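Local coordinates for protein acetyltransferase (Escherichia coli, PDB 7BYY) that probably transfers the acetyl group of acetyl-CoA to the amino group of glycyl-tRNA, as the toxin of a toxin-antitoxin system, at residues 24-30 with 64-70. The protein carries 1 engineered substitution. Sequence-based numbering, arbitrary orientation.
Sequences YPGQKQF and SGELIGI
Leu67 turns its side chain into the loop 24-30 and meets Tyr24, Gln27 and Phe30 there. Its CG is anti to the backbone N (chi1 -179°). From there Leu67 CD2 reaches both Gln27 CB, at 3.8 Å, and the Phe30 ring. Phe30 crosses the leucine at about a right angle, with Phe30 CE1 3.7 Å from Leu67 CG. The edge of the same ring faces the backbone: Leu67 O lies in the ring plane, 3.5 Å from Phe30 CE1. Val41 of helix 35-50 and Ile60 of strand 55-61 also touch Leu67.

One backbone hydrogen bond joins the segments, from Leu67 N to Pro25 O (2.9 Å). Glu66 CA adds a CH-O contact to the same oxygen. The Pro25 ring packs against the Gly65 carbonyl and Glu66 CG. The carboxylate of Glu66 forms a salt bridge with Lys108.

Tyr24 to Gln27 form a type II beta turn with Gly26 at its third position. The extended chain of Gln27 (chi1 177°, chi2 173°) carries its amide across the turn, where Gln27 OE1 accepts a hydrogen bond from Tyr24 N at 3.0 Å. Its NE2 is bonded to Tyr18, so both ends of the amide are held.

The contact joins the loop before helix 35-50 to the start of strand 67-79 in the mixed sheet of a GNAT-family acetyltransferase. Just beyond Leu67, Ile68 and Gly69 form a classic beta bulge opposite Leu59.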
loop_
_atom_site.group_PDB
_atom_site.type_symbol
_atom_site.label_atom_id
_atom_site.label_comp_id
_atom_site.label_asym_id
_atom_site.label_seq_id
_atom_site.Cartn_x
_atom_site.Cartn_y
_atom_site.Cartn_z
ATOM N N TYR A 24 17.849 -19.514 4.259
ATOM C CA TYR A 24 18.820 -19.760 3.206
ATOM C C TYR A 24 20.235 -19.824 3.773
ATOM O O TYR A 24 20.511 -19.275 4.844
ATOM C CB TYR A 24 18.731 -18.665 2.146
ATOM C CG TYR A 24 17.408 -18.622 1.422
ATOM C CD1 TYR A 24 17.163 -19.452 0.335
ATOM C CD2 TYR A 24 16.400 -17.753 1.827
ATOM C CE1 TYR A 24 15.948 -19.418 -0.332
ATOM C CE2 TYR A 24 15.182 -17.709 1.163
ATOM C CZ TYR A 24 14.963 -18.546 0.085
ATOM O OH TYR A 24 13.756 -18.511 -0.577
ATOM N N PRO A 25 21.149 -20.507 3.080
ATOM C CA PRO A 25 22.563 -20.437 3.468
ATOM C C PRO A 25 23.057 -18.998 3.456
ATOM O O PRO A 25 22.769 -18.230 2.535
ATOM C CB PRO A 25 23.269 -21.281 2.400
ATOM C CG PRO A 25 22.227 -22.200 1.891
ATOM C CD PRO A 25 20.925 -21.452 1.973
ATOM N N GLY A 26 23.800 -18.636 4.499
ATOM C CA GLY A 26 24.292 -17.286 4.662
ATOM C C GLY A 26 23.330 -16.329 5.330
ATOM O O GLY A 26 23.741 -15.222 5.694
ATOM N N GLN A 27 22.067 -16.716 5.516
ATOM C CA GLN A 27 21.097 -15.815 6.129
ATOM C C GLN A 27 21.409 -15.573 7.604
ATOM O O GLN A 27 21.206 -14.463 8.111
ATOM C CB GLN A 27 19.688 -16.382 5.959
ATOM C CG GLN A 27 18.598 -15.560 6.616
ATOM C CD GLN A 27 17.209 -16.059 6.272
ATOM O OE1 GLN A 27 17.027 -16.828 5.326
ATOM N NE2 GLN A 27 16.215 -15.616 7.037
ATOM N N LYS A 28 21.908 -16.595 8.306
ATOM C CA LYS A 28 22.181 -16.464 9.736
ATOM C C LYS A 28 23.354 -15.539 10.031
ATOM O O LYS A 28 23.512 -15.110 11.179
ATOM C CB LYS A 28 22.449 -17.836 10.354
ATOM C CG LYS A 28 21.197 -18.604 10.726
ATOM C CD LYS A 28 21.525 -20.033 11.132
ATOM C CE LYS A 28 22.490 -20.074 12.308
ATOM N NZ LYS A 28 22.842 -21.471 12.687
ATOM N N GLN A 29 24.204 -15.258 9.042
ATOM C CA GLN A 29 25.277 -14.286 9.217
ATOM C C GLN A 29 25.139 -13.103 8.264
ATOM O O GLN A 29 24.986 -11.969 8.725
ATOM C CB GLN A 29 26.630 -14.994 9.067
ATOM C CG GLN A 29 26.627 -16.388 9.701
ATOM C CD GLN A 29 27.989 -16.820 10.201
ATOM O OE1 GLN A 29 28.176 -17.062 11.396
ATOM N NE2 GLN A 29 28.950 -16.928 9.288
ATOM N N PHE A 30 25.130 -13.330 6.952
ATOM C CA PHE A 30 24.820 -12.297 5.959
ATOM C C PHE A 30 25.624 -11.011 6.195
ATOM O O PHE A 30 25.097 -9.967 6.572
ATOM C CB PHE A 30 23.317 -12.003 5.944
ATOM C CG PHE A 30 22.882 -11.177 4.769
ATOM C CD1 PHE A 30 22.796 -11.737 3.504
ATOM C CD2 PHE A 30 22.568 -9.840 4.924
ATOM C CE1 PHE A 30 22.401 -10.976 2.424
ATOM C CE2 PHE A 30 22.175 -9.075 3.848
ATOM C CZ PHE A 30 22.089 -9.644 2.597
ATOM N N SER A 64 23.745 -22.746 -5.241
ATOM C CA SER A 64 24.109 -22.972 -3.849
ATOM C C SER A 64 23.008 -22.621 -2.857
ATOM O O SER A 64 23.060 -23.084 -1.713
ATOM C CB SER A 64 25.365 -22.166 -3.499
ATOM O OG SER A 64 25.055 -20.791 -3.359
ATOM N N GLY A 65 22.026 -21.813 -3.255
ATOM C CA GLY A 65 20.971 -21.401 -2.353
ATOM C C GLY A 65 21.310 -20.231 -1.458
ATOM O O GLY A 65 20.461 -19.825 -0.653
ATOM N N GLU A 66 22.509 -19.664 -1.584
ATOM C CA GLU A 66 22.971 -18.627 -0.670
ATOM C C GLU A 66 22.171 -17.337 -0.832
ATOM O O GLU A 66 21.702 -16.994 -1.922
ATOM C CB GLU A 66 24.457 -18.342 -0.894
ATOM C CG GLU A 66 25.399 -19.350 -0.255
ATOM C CD GLU A 66 26.720 -18.725 0.162
ATOM O OE1 GLU A 66 26.846 -17.485 0.062
ATOM O OE2 GLU A 66 27.630 -19.468 0.596
ATOM N N LEU A 67 22.028 -16.616 0.277
ATOM C CA LEU A 67 21.298 -15.352 0.297
ATOM C C LEU A 67 22.225 -14.260 -0.220
ATOM O O LEU A 67 23.135 -13.814 0.482
ATOM C CB LEU A 67 20.798 -15.045 1.705
ATOM C CG LEU A 67 19.982 -13.760 1.871
ATOM C CD1 LEU A 67 18.795 -13.746 0.919
ATOM C CD2 LEU A 67 19.522 -13.595 3.311
ATOM N N ILE A 68 21.994 -13.829 -1.459
ATOM C CA ILE A 68 22.846 -12.811 -2.064
ATOM C C ILE A 68 22.438 -11.422 -1.594
ATOM O O ILE A 68 23.278 -10.616 -1.177
ATOM C CB ILE A 68 22.803 -12.927 -3.598
ATOM C CG1 ILE A 68 23.485 -14.222 -4.045
ATOM C CG2 ILE A 68 23.457 -11.715 -4.248
ATOM C CD1 ILE A 68 22.921 -14.804 -5.325
ATOM N N GLY A 69 21.144 -11.121 -1.649
ATOM C CA GLY A 69 20.660 -9.826 -1.214
ATOM C C GLY A 69 19.282 -9.930 -0.599
ATOM O O GLY A 69 18.561 -10.917 -0.784
ATOM N N ILE A 70 18.924 -8.886 0.147
ATOM C CA ILE A 70 17.618 -8.783 0.780
ATOM C C ILE A 70 17.068 -7.387 0.519
ATOM O O ILE A 70 17.805 -6.448 0.210
ATOM C CB ILE A 70 17.673 -9.069 2.298
ATOM C CG1 ILE A 70 16.331 -9.610 2.792
ATOM C CG2 ILE A 70 18.064 -7.815 3.067
ATOM C CD1 ILE A 70 15.987 -10.971 2.246
#